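Local coordinates for protein type I polyketide synthase PikAII (Streptomyces venezuelae, PDB 3QP9) that belongs to the C2-type ketoreductases of modular polyketide synthases and probably epimerises the alpha-substituent of the growing polyketide chain, at residues R29-K35 with A230-A236; T155-V159 with Q172-W176; R460-R464 with D490-F496. One frame throughout, in Å; residues are numbered along the deposited sequence.

Interaction 1: residues R29-K35 with A230-A236; sequences RYRIDWK and ARRLVRA
Strands 29-35 and 230-235 run antiparallel with a twist, their axes 4.6 Å apart at 143°, and hydrogen-bonded pairs Arg31-Val234, Asp33-Arg232 and Lys35-Ala230 alternate with non-hydrogen-bonded ones. On the face bearing Ile32, Trp34, Arg231 and Leu233, the Arg231 chain passes over the Trp34 indole, CB lying 3.9 Å from the six-membered-ring centroid in a CH-pi contact. Arg231 sends CG away from its own N (chi1 -167°) and runs on extended, which carries its guanidinium past the ring to Ile32 CD1, 3.5 Å from the guanidinium plane and over its centre; Ile406 O binds NH1. Leu233 CD1 packs on Ile32 CD1 (3.8 Å) and Tyr30 CB. Arg235 lies alongside Tyr30, its guanidinium face against CE2 and the planes 49° apart; Tyr30 OH bonds Trp493 NE1, and Arg235 NE pairs with Glu514. Where strand 29-35 begins and 230-235 gives out, Arg29 NE donates to Ala236 O (2.9 Å) and the Arg29 head turns to Asp483. Lys35 NZ and Arg232 NH1, 4.2 Å apart, share one water, with Glu218 probably offsetting the doubled charge. The charged ends of Arg29, Arg231, Arg232 and Arg235 thus also tie the strand pair to the surrounding fold.

Interaction 2: residues T155-V159 with Q172-W176; sequences THGAV and QAMVW
Trp176 turns its indole edge to Thr155: NE1 donates to OG1 over 2.8 Å at 168°, with the oxygen close to the ring plane. Thr155 places OG1 between its backbone N and carbonyl carbon (chi1 56°), where the same oxygen is also hydrogen-bonded to Asp195 OD2, so the hydroxyl is gripped by two partners. Over a face of the indole lies Val159 CG1, 4.2 Å from the five-membered-ring centroid and nearly on its normal, a CH-pi contact in which the two side chains meet at about a right angle. Ala158 CB lies against Trp176 CD1 (4.0 Å) and the peptide joining Gln172 to Ala173. The arrangement belongs to a beta-alpha-beta unit of the Rossmann type: strand 151-156 leaves the sheet through the turn at Gly157, helix 170-185 packs back on its end, and the chain returns in strand 190-196, which carries Asp195. Near the start of the helix, Gln172 and Thr155 point opposite ways as they pass, and the extended chain of Gln172 delivers OE1 to His156 N, which donates from above the carbonyl plane at 2.9 Å. The amide of Gln172 stands almost upright on the imidazole of His156, their planes 80° apart, with Gln172 NE2 3.1 Å above the ring plane and off-centre, near the ring's margin. Gln172 NE2 bonds Glu118 OE2, and His156 ND1 bonds Ser198 O. Ala173 CB approaches Ala158 O to 3.4 Å.

Interaction 3: residues R460-R464 with D490-F496; sequences RLGLR and DVDWSSF
The Phe496 ring is met obliquely by two leucines, Leu461 CD2 coming to 3.4 Å from its CD1 and Leu463 CG to 4.2 Å from the same atom; Trp407 joins it in an edge-to-face pair. A second flat group, the Trp493 indole, carries Val491 CG1 over the centre of one face, 3.4 Å above the plane, while the other methyl of Val491, CG2, touches Leu463 CD2. Asp490 OD2 sits at the edge of the Arg464 guanidinium, the carboxylate plane turned 34° from it, yet stays 4.2 Å from Arg464 NE, too far for a salt bridge. Arg464 and Asp490 run alongside one another, and OD2 instead touches Arg464 CB and CD, each at 3.7 Å.

The two backbones form a single bridge, at Leu463 and Val491. Asp492 N donates to a lone pair of Gly462 O (2.9 Å), and Arg464 N to Asp490 O (3.2 Å). Two helix ends meet here: Gly462, at a positive phi of 78°, closes helix 453-460 in a Schellman motif, and Asp492 is the N-cap of helix 493-501. Its OD1 accepts from Ser494 OG and, weakly, from Ser494 N. Asp492 therefore serves both sides, its backbone N-H bonding the outgoing turn and its carboxylate capping the new helix, so that backbone bonds and apolar contacts, more than charge, join the two helix ends at this surface.

How the interactions relate
Interaction 2 is buried, interaction 1 is partly buried and interaction 3 lies at the surface. Interaction 1 stands between the others, about 17 Å from each by centres: Trp34 of strand 29-35 packs on Val159 and Trp176 of interaction 2, and toward the other end Tyr30 OH probably bonds Trp493 NE1, with Leu233 and Arg235 also on that indole. Interactions 2 and 3 do not touch, nearest atoms about 14 Å apart. The chemistry follows the place: a ladder of backbone bonds flanked by arginines joins two strands in interaction 1, mostly buried polar side chains bond between strand end and helix in interaction 2, and helix-end capping with one short bridge serves the loops of interaction 3.

Interaction 1: residues R29-K35 with A230-A236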
loop_
_atom_site.group_PDB
_atom_site.type_symbol
_atom_site.label_atom_id
_atom_site.label_comp_id
_atom_site.label_asym_id
_atom_site.label_seq_id
_atom_site.Cartn_x
_atom_site.Cartn_y
_atom_site.Cartn_z
ATOM N N ARG A 29 -2.053 -15.552 9.861
ATOM C CA ARG A 29 -2.692 -15.114 8.619
ATOM C C ARG A 29 -3.862 -14.166 8.797
ATOM O O ARG A 29 -4.787 -14.459 9.538
ATOM C CB ARG A 29 -3.171 -16.361 7.794
ATOM C CG ARG A 29 -2.094 -17.313 7.432
ATOM C CD ARG A 29 -2.773 -18.676 6.862
ATOM N NE ARG A 29 -3.835 -18.326 5.907
ATOM C CZ ARG A 29 -3.619 -17.967 4.633
ATOM N NH1 ARG A 29 -4.643 -17.676 3.832
ATOM N NH2 ARG A 29 -2.390 -18.036 4.095
ATOM N N TYR A 30 -3.789 -12.959 8.157
ATOM C CA TYR A 30 -4.852 -11.933 8.216
ATOM C C TYR A 30 -5.142 -11.520 6.838
ATOM O O TYR A 30 -4.311 -11.779 5.927
ATOM C CB TYR A 30 -4.437 -10.676 9.049
ATOM C CG TYR A 30 -4.107 -11.093 10.466
ATOM C CD1 TYR A 30 -2.826 -11.542 10.788
ATOM C CD2 TYR A 30 -5.097 -11.220 11.403
ATOM C CE1 TYR A 30 -2.484 -12.003 12.100
ATOM C CE2 TYR A 30 -4.763 -11.637 12.766
ATOM C CZ TYR A 30 -3.466 -12.051 13.038
ATOM O OH TYR A 30 -3.184 -12.469 14.303
ATOM N N ARG A 31 -6.278 -10.864 6.624
ATOM C CA ARG A 31 -6.449 -10.264 5.285
ATOM C C ARG A 31 -7.329 -9.106 5.431
ATOM O O ARG A 31 -8.057 -8.968 6.457
ATOM C CB ARG A 31 -7.136 -11.312 4.344
ATOM C CG ARG A 31 -8.502 -11.902 4.909
ATOM C CD ARG A 31 -9.510 -12.538 3.825
ATOM N NE ARG A 31 -10.193 -13.659 4.451
ATOM C CZ ARG A 31 -11.395 -13.671 5.018
ATOM N NH1 ARG A 31 -11.802 -14.793 5.587
ATOM N NH2 ARG A 31 -12.215 -12.643 5.003
ATOM N N ILE A 32 -7.459 -8.325 4.368
ATOM C CA ILE A 32 -8.365 -7.158 4.381
ATOM C C ILE A 32 -9.757 -7.478 3.843
ATOM O O ILE A 32 -9.888 -8.036 2.795
ATOM C CB ILE A 32 -7.736 -5.906 3.650
ATOM C CG1 ILE A 32 -6.589 -5.276 4.507
ATOM C CG2 ILE A 32 -8.791 -4.755 3.337
ATOM C CD1 ILE A 32 -7.047 -4.659 5.825
ATOM N N ASP A 33 -10.812 -7.207 4.613
ATOM C CA ASP A 33 -12.175 -7.506 4.091
ATOM C C ASP A 33 -12.905 -6.161 4.056
ATOM O O ASP A 33 -12.460 -5.209 4.699
ATOM C CB ASP A 33 -12.906 -8.488 5.025
ATOM C CG ASP A 33 -13.677 -9.505 4.252
ATOM O OD1 ASP A 33 -13.589 -10.715 4.608
ATOM O OD2 ASP A 33 -14.325 -9.122 3.227
ATOM N N TRP A 34 -13.962 -6.059 3.267
ATOM C CA TRP A 34 -14.745 -4.826 3.122
ATOM C C TRP A 34 -16.145 -5.105 3.577
ATOM O O TRP A 34 -16.860 -5.973 2.972
ATOM C CB TRP A 34 -14.688 -4.416 1.628
ATOM C CG TRP A 34 -13.333 -3.839 1.309
ATOM C CD1 TRP A 34 -12.241 -4.512 0.880
ATOM C CD2 TRP A 34 -12.926 -2.450 1.482
ATOM N NE1 TRP A 34 -11.147 -3.609 0.782
ATOM C CE2 TRP A 34 -11.554 -2.366 1.157
ATOM C CE3 TRP A 34 -13.601 -1.283 1.949
ATOM C CZ2 TRP A 34 -10.818 -1.146 1.202
ATOM C CZ3 TRP A 34 -12.880 -0.081 2.049
ATOM C CH2 TRP A 34 -11.494 -0.019 1.624
ATOM N N LYS A 35 -16.537 -4.524 4.704
ATOM C CA LYS A 35 -17.813 -4.871 5.343
ATOM C C LYS A 35 -18.917 -3.969 4.763
ATOM O O LYS A 35 -18.862 -2.755 4.872
ATOM C CB LYS A 35 -17.686 -4.590 6.844
ATOM C CG LYS A 35 -18.942 -4.629 7.628
ATOM C CD LYS A 35 -18.681 -4.054 9.115
ATOM C CE LYS A 35 -19.528 -4.826 10.173
ATOM N NZ LYS A 35 -20.017 -3.817 11.191
ATOM N N ALA A 230 -16.754 -0.735 4.399
ATOM C CA ALA A 230 -15.749 -0.236 5.274
ATOM C C ALA A 230 -14.669 -1.280 5.506
ATOM O O ALA A 230 -14.922 -2.510 5.615
ATOM C CB ALA A 230 -16.380 0.181 6.629
ATOM N N ARG A 231 -13.457 -0.787 5.589
ATOM C CA ARG A 231 -12.245 -1.615 5.659
ATOM C C ARG A 231 -11.997 -2.279 7.018
ATOM O O ARG A 231 -12.061 -1.617 8.117
ATOM C CB ARG A 231 -11.040 -0.753 5.262
ATOM C CG ARG A 231 -9.717 -1.565 4.972
ATOM C CD ARG A 231 -8.811 -0.650 4.055
ATOM N NE ARG A 231 -7.480 -1.306 3.857
ATOM C CZ ARG A 231 -6.453 -1.261 4.715
ATOM N NH1 ARG A 231 -5.289 -1.876 4.386
ATOM N NH2 ARG A 231 -6.580 -0.759 5.936
ATOM N N ARG A 232 -11.692 -3.552 6.969
ATOM C CA ARG A 232 -11.526 -4.358 8.209
ATOM C C ARG A 232 -10.336 -5.285 8.032
ATOM O O ARG A 232 -10.228 -5.919 6.980
ATOM C CB ARG A 232 -12.835 -5.254 8.391
ATOM C CG ARG A 232 -14.088 -4.477 8.788
ATOM C CD ARG A 232 -13.866 -3.749 10.188
ATOM N NE ARG A 232 -15.146 -3.144 10.644
ATOM C CZ ARG A 232 -15.513 -1.908 10.356
ATOM N NH1 ARG A 232 -16.643 -1.417 10.820
ATOM N NH2 ARG A 232 -14.718 -1.164 9.590
ATOM N N LEU A 233 -9.468 -5.408 9.024
ATOM C CA LEU A 233 -8.499 -6.517 9.093
ATOM C C LEU A 233 -9.093 -7.682 9.844
ATOM O O LEU A 233 -9.533 -7.532 10.971
ATOM C CB LEU A 233 -7.222 -6.015 9.776
ATOM C CG LEU A 233 -6.138 -7.098 9.844
ATOM C CD1 LEU A 233 -5.547 -7.069 8.399
ATOM C CD2 LEU A 233 -5.127 -6.600 10.899
ATOM N N VAL A 234 -9.230 -8.833 9.189
ATOM C CA VAL A 234 -9.785 -9.987 9.826
ATOM C C VAL A 234 -8.837 -11.194 9.744
ATOM O O VAL A 234 -7.915 -11.260 8.908
ATOM C CB VAL A 234 -11.195 -10.395 9.183
ATOM C CG1 VAL A 234 -12.245 -9.178 9.358
ATOM C CG2 VAL A 234 -10.990 -10.820 7.776
ATOM N N ARG A 235 -9.091 -12.221 10.552
ATOM C CA ARG A 235 -8.299 -13.460 10.394
ATOM C C ARG A 235 -8.629 -14.140 9.101
ATOM O O ARG A 235 -9.794 -14.194 8.663
ATOM C CB ARG A 235 -8.605 -14.487 11.514
ATOM C CG ARG A 235 -7.873 -14.140 12.747
ATOM C CD ARG A 235 -7.881 -15.198 13.835
ATOM N NE ARG A 235 -7.282 -14.545 14.999
ATOM C CZ ARG A 235 -5.982 -14.416 15.214
ATOM N NH1 ARG A 235 -5.543 -13.755 16.311
ATOM N NH2 ARG A 235 -5.133 -14.958 14.347
ATOM N N ALA A 236 -7.601 -14.625 8.458
ATOM C CA ALA A 236 -7.742 -15.399 7.246
ATOM C C ALA A 236 -7.316 -16.843 7.505
ATOM O O ALA A 236 -6.395 -17.337 6.880
ATOM C CB ALA A 236 -6.899 -14.789 6.120
HETATM O O HOH W 1 -5.101 -16.119 11.623
HETATM O O HOH W 2 -17.716 -3.535 12.489
#

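Interaction 2: residues T155-V159 with Q172-W176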
loop_
_atom_site.group_PDB
_atom_site.type_symbol
_atom_site.label_atom_id
_atom_site.label_comp_id
_atom_site.label_asym_id
_atom_site.label_seq_id
_atom_site.Cartn_x
_atom_site.Cartn_y
_atom_site.Cartn_z
ATOM N N THR A 155 -10.297 8.897 -3.762
ATOM C CA THR A 155 -9.623 8.255 -4.855
ATOM C C THR A 155 -10.692 7.598 -5.726
ATOM O O THR A 155 -11.844 7.610 -5.371
ATOM C CB THR A 155 -8.637 7.151 -4.350
ATOM O OG1 THR A 155 -9.379 6.197 -3.532
ATOM C CG2 THR A 155 -7.443 7.780 -3.564
ATOM N N HIS A 156 -10.312 7.049 -6.891
ATOM C CA HIS A 156 -11.224 6.187 -7.714
ATOM C C HIS A 156 -10.389 5.051 -8.225
ATOM O O HIS A 156 -9.275 5.268 -8.680
ATOM C CB HIS A 156 -11.910 6.985 -8.890
ATOM C CG HIS A 156 -10.957 7.615 -9.851
ATOM N ND1 HIS A 156 -10.585 7.002 -11.029
ATOM C CD2 HIS A 156 -10.300 8.816 -9.820
ATOM C CE1 HIS A 156 -9.718 7.773 -11.674
ATOM N NE2 HIS A 156 -9.522 8.878 -10.961
ATOM N N GLY A 157 -10.910 3.833 -8.135
ATOM C CA GLY A 157 -10.185 2.626 -8.619
ATOM C C GLY A 157 -8.989 2.208 -7.741
ATOM O O GLY A 157 -8.177 1.419 -8.171
ATOM N N ALA A 158 -8.841 2.776 -6.549
ATOM C CA ALA A 158 -7.707 2.465 -5.716
ATOM C C ALA A 158 -7.736 1.137 -4.886
ATOM O O ALA A 158 -6.665 0.650 -4.457
ATOM C CB ALA A 158 -7.322 3.687 -4.826
ATOM N N VAL A 159 -8.913 0.620 -4.576
ATOM C CA VAL A 159 -9.006 -0.580 -3.714
ATOM C C VAL A 159 -9.981 -1.537 -4.408
ATOM O O VAL A 159 -10.825 -1.121 -5.188
ATOM C CB VAL A 159 -9.479 -0.325 -2.327
ATOM C CG1 VAL A 159 -8.472 0.753 -1.567
ATOM C CG2 VAL A 159 -10.943 0.247 -2.374
ATOM N N GLN A 172 -3.143 5.317 -7.070
ATOM C CA GLN A 172 -3.977 6.023 -6.040
ATOM C C GLN A 172 -4.005 5.259 -4.703
ATOM O O GLN A 172 -4.244 5.855 -3.670
ATOM C CB GLN A 172 -5.378 6.325 -6.583
ATOM C CG GLN A 172 -5.380 7.412 -7.688
ATOM C CD GLN A 172 -6.735 7.815 -8.098
ATOM O OE1 GLN A 172 -7.587 8.047 -7.235
ATOM N NE2 GLN A 172 -6.961 7.994 -9.448
ATOM N N ALA A 173 -3.846 3.923 -4.724
ATOM C CA ALA A 173 -3.727 3.181 -3.422
ATOM C C ALA A 173 -2.574 3.731 -2.598
ATOM O O ALA A 173 -2.587 3.494 -1.417
ATOM C CB ALA A 173 -3.512 1.639 -3.636
ATOM N N MET A 174 -1.566 4.424 -3.206
ATOM C CA MET A 174 -0.414 4.978 -2.387
ATOM C C MET A 174 -0.891 6.102 -1.498
ATOM O O MET A 174 -0.364 6.311 -0.408
ATOM C CB MET A 174 0.756 5.491 -3.241
ATOM C CG MET A 174 1.258 4.400 -4.154
ATOM S SD MET A 174 2.895 4.633 -4.812
ATOM C CE MET A 174 2.466 5.885 -6.037
ATOM N N VAL A 175 -1.922 6.821 -1.922
ATOM C CA VAL A 175 -2.523 7.778 -1.022
ATOM C C VAL A 175 -3.212 7.126 0.184
ATOM O O VAL A 175 -3.167 7.643 1.311
ATOM C CB VAL A 175 -3.488 8.647 -1.786
ATOM C CG1 VAL A 175 -4.402 9.400 -0.816
ATOM C CG2 VAL A 175 -2.667 9.546 -2.678
ATOM N N TRP A 176 -3.817 5.980 -0.030
ATOM C CA TRP A 176 -4.399 5.213 1.098
ATOM C C TRP A 176 -3.295 4.808 2.033
ATOM O O TRP A 176 -3.443 4.869 3.278
ATOM C CB TRP A 176 -5.187 3.938 0.625
ATOM C CG TRP A 176 -6.582 4.302 0.097
ATOM C CD1 TRP A 176 -6.861 5.034 -1.056
ATOM C CD2 TRP A 176 -7.851 4.067 0.703
ATOM N NE1 TRP A 176 -8.183 5.196 -1.201
ATOM C CE2 TRP A 176 -8.821 4.626 -0.147
ATOM C CE3 TRP A 176 -8.271 3.413 1.899
ATOM C CZ2 TRP A 176 -10.201 4.582 0.127
ATOM C CZ3 TRP A 176 -9.607 3.330 2.137
ATOM C CH2 TRP A 176 -10.588 3.927 1.269
#

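Interaction 3: residues R460-R464 with D490-F496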
loop_
_atom_site.group_PDB
_atom_site.type_symbol
_atom_site.label_atom_id
_atom_site.label_comp_id
_atom_site.label_asym_id
_atom_site.label_seq_id
_atom_site.Cartn_x
_atom_site.Cartn_y
_atom_site.Cartn_z
ATOM N N ARG A 460 6.865 -4.054 22.364
ATOM C CA ARG A 460 5.958 -3.596 23.376
ATOM C C ARG A 460 4.560 -3.347 22.813
ATOM O O ARG A 460 3.587 -3.444 23.552
ATOM C CB ARG A 460 6.505 -2.302 24.015
ATOM C CG ARG A 460 6.400 -2.229 25.550
ATOM C CD ARG A 460 6.738 -0.817 26.038
ATOM N NE ARG A 460 5.901 0.159 25.329
ATOM C CZ ARG A 460 6.363 1.062 24.460
ATOM N NH1 ARG A 460 7.672 1.142 24.208
ATOM N NH2 ARG A 460 5.523 1.888 23.847
ATOM N N LEU A 461 4.481 -2.931 21.545
ATOM C CA LEU A 461 3.243 -2.970 20.755
ATOM C C LEU A 461 2.756 -4.394 20.414
ATOM O O LEU A 461 1.785 -4.564 19.713
ATOM C CB LEU A 461 3.452 -2.214 19.468
ATOM C CG LEU A 461 2.659 -0.930 19.315
ATOM C CD1 LEU A 461 3.514 0.143 18.711
ATOM C CD2 LEU A 461 1.473 -1.299 18.396
ATOM N N GLY A 462 3.434 -5.404 20.925
ATOM C CA GLY A 462 3.026 -6.782 20.692
ATOM C C GLY A 462 3.388 -7.387 19.331
ATOM O O GLY A 462 2.809 -8.378 18.965
ATOM N N LEU A 463 4.349 -6.822 18.619
ATOM C CA LEU A 463 4.830 -7.386 17.345
ATOM C C LEU A 463 6.110 -8.191 17.612
ATOM O O LEU A 463 7.147 -7.580 18.020
ATOM C CB LEU A 463 5.077 -6.299 16.276
ATOM C CG LEU A 463 3.852 -5.572 15.669
ATOM C CD1 LEU A 463 4.312 -4.527 14.732
ATOM C CD2 LEU A 463 2.996 -6.539 14.835
ATOM N N ARG A 464 6.018 -9.514 17.477
ATOM C CA ARG A 464 7.137 -10.437 17.749
ATOM C C ARG A 464 7.845 -10.742 16.426
ATOM O O ARG A 464 7.204 -11.300 15.529
ATOM C CB ARG A 464 6.632 -11.744 18.409
ATOM C CG ARG A 464 7.802 -12.625 18.991
ATOM C CD ARG A 464 7.531 -14.103 19.421
ATOM N NE ARG A 464 6.727 -14.229 20.636
ATOM C CZ ARG A 464 7.223 -14.414 21.856
ATOM N NH1 ARG A 464 8.546 -14.486 22.034
ATOM N NH2 ARG A 464 6.405 -14.513 22.903
ATOM N N ASP A 490 2.894 -11.819 13.484
ATOM C CA ASP A 490 2.755 -12.451 14.782
ATOM C C ASP A 490 2.447 -11.289 15.708
ATOM O O ASP A 490 3.358 -10.521 16.048
ATOM C CB ASP A 490 4.099 -13.160 15.169
ATOM C CG ASP A 490 3.988 -13.916 16.501
ATOM O OD1 ASP A 490 2.953 -13.751 17.186
ATOM O OD2 ASP A 490 4.898 -14.689 16.867
ATOM N N VAL A 491 1.168 -11.155 16.090
ATOM C CA VAL A 491 0.653 -10.001 16.785
ATOM C C VAL A 491 -0.019 -10.480 18.098
ATOM O O VAL A 491 -0.848 -11.405 18.079
ATOM C CB VAL A 491 -0.399 -9.240 15.910
ATOM C CG1 VAL A 491 -0.671 -7.857 16.560
ATOM C CG2 VAL A 491 0.080 -9.014 14.457
ATOM N N ASP A 492 0.408 -9.934 19.238
ATOM C CA ASP A 492 -0.367 -10.011 20.483
ATOM C C ASP A 492 -1.326 -8.810 20.453
ATOM O O ASP A 492 -0.949 -7.706 20.809
ATOM C CB ASP A 492 0.574 -9.932 21.707
ATOM C CG ASP A 492 -0.164 -9.810 23.042
ATOM O OD1 ASP A 492 -1.415 -9.974 23.186
ATOM O OD2 ASP A 492 0.548 -9.485 24.001
ATOM N N TRP A 493 -2.569 -9.071 20.053
ATOM C CA TRP A 493 -3.589 -8.037 19.927
ATOM C C TRP A 493 -3.942 -7.314 21.235
ATOM O O TRP A 493 -4.342 -6.178 21.200
ATOM C CB TRP A 493 -4.861 -8.636 19.238
ATOM C CG TRP A 493 -4.531 -9.087 17.833
ATOM C CD1 TRP A 493 -4.387 -10.358 17.370
ATOM C CD2 TRP A 493 -4.231 -8.224 16.734
ATOM N NE1 TRP A 493 -4.071 -10.354 16.044
ATOM C CE2 TRP A 493 -3.957 -9.054 15.621
ATOM C CE3 TRP A 493 -4.240 -6.814 16.566
ATOM C CZ2 TRP A 493 -3.618 -8.531 14.356
ATOM C CZ3 TRP A 493 -3.908 -6.287 15.283
ATOM C CH2 TRP A 493 -3.638 -7.142 14.210
ATOM N N SER A 494 -3.788 -8.001 22.378
ATOM C CA SER A 494 -4.050 -7.386 23.664
ATOM C C SER A 494 -3.062 -6.182 23.916
ATOM O O SER A 494 -3.413 -5.240 24.648
ATOM C CB SER A 494 -4.070 -8.469 24.766
ATOM O OG SER A 494 -2.760 -8.978 25.057
ATOM N N SER A 495 -1.874 -6.186 23.277
ATOM C CA SER A 495 -0.937 -5.046 23.353
ATOM C C SER A 495 -1.081 -4.161 22.157
ATOM O O SER A 495 -1.060 -2.949 22.272
ATOM C CB SER A 495 0.512 -5.491 23.457
ATOM O OG SER A 495 0.630 -6.228 24.668
ATOM N N PHE A 496 -1.293 -4.776 20.995
ATOM C CA PHE A 496 -1.357 -3.992 19.786
ATOM C C PHE A 496 -2.561 -3.066 19.659
ATOM O O PHE A 496 -2.402 -1.932 19.260
ATOM C CB PHE A 496 -1.224 -4.894 18.545
ATOM C CG PHE A 496 -1.071 -4.102 17.232
ATOM C CD1 PHE A 496 0.178 -3.906 16.654
ATOM C CD2 PHE A 496 -2.221 -3.556 16.601
ATOM C CE1 PHE A 496 0.271 -3.138 15.457
ATOM C CE2 PHE A 496 -2.173 -2.794 15.437
ATOM C CZ PHE A 496 -0.920 -2.600 14.816
#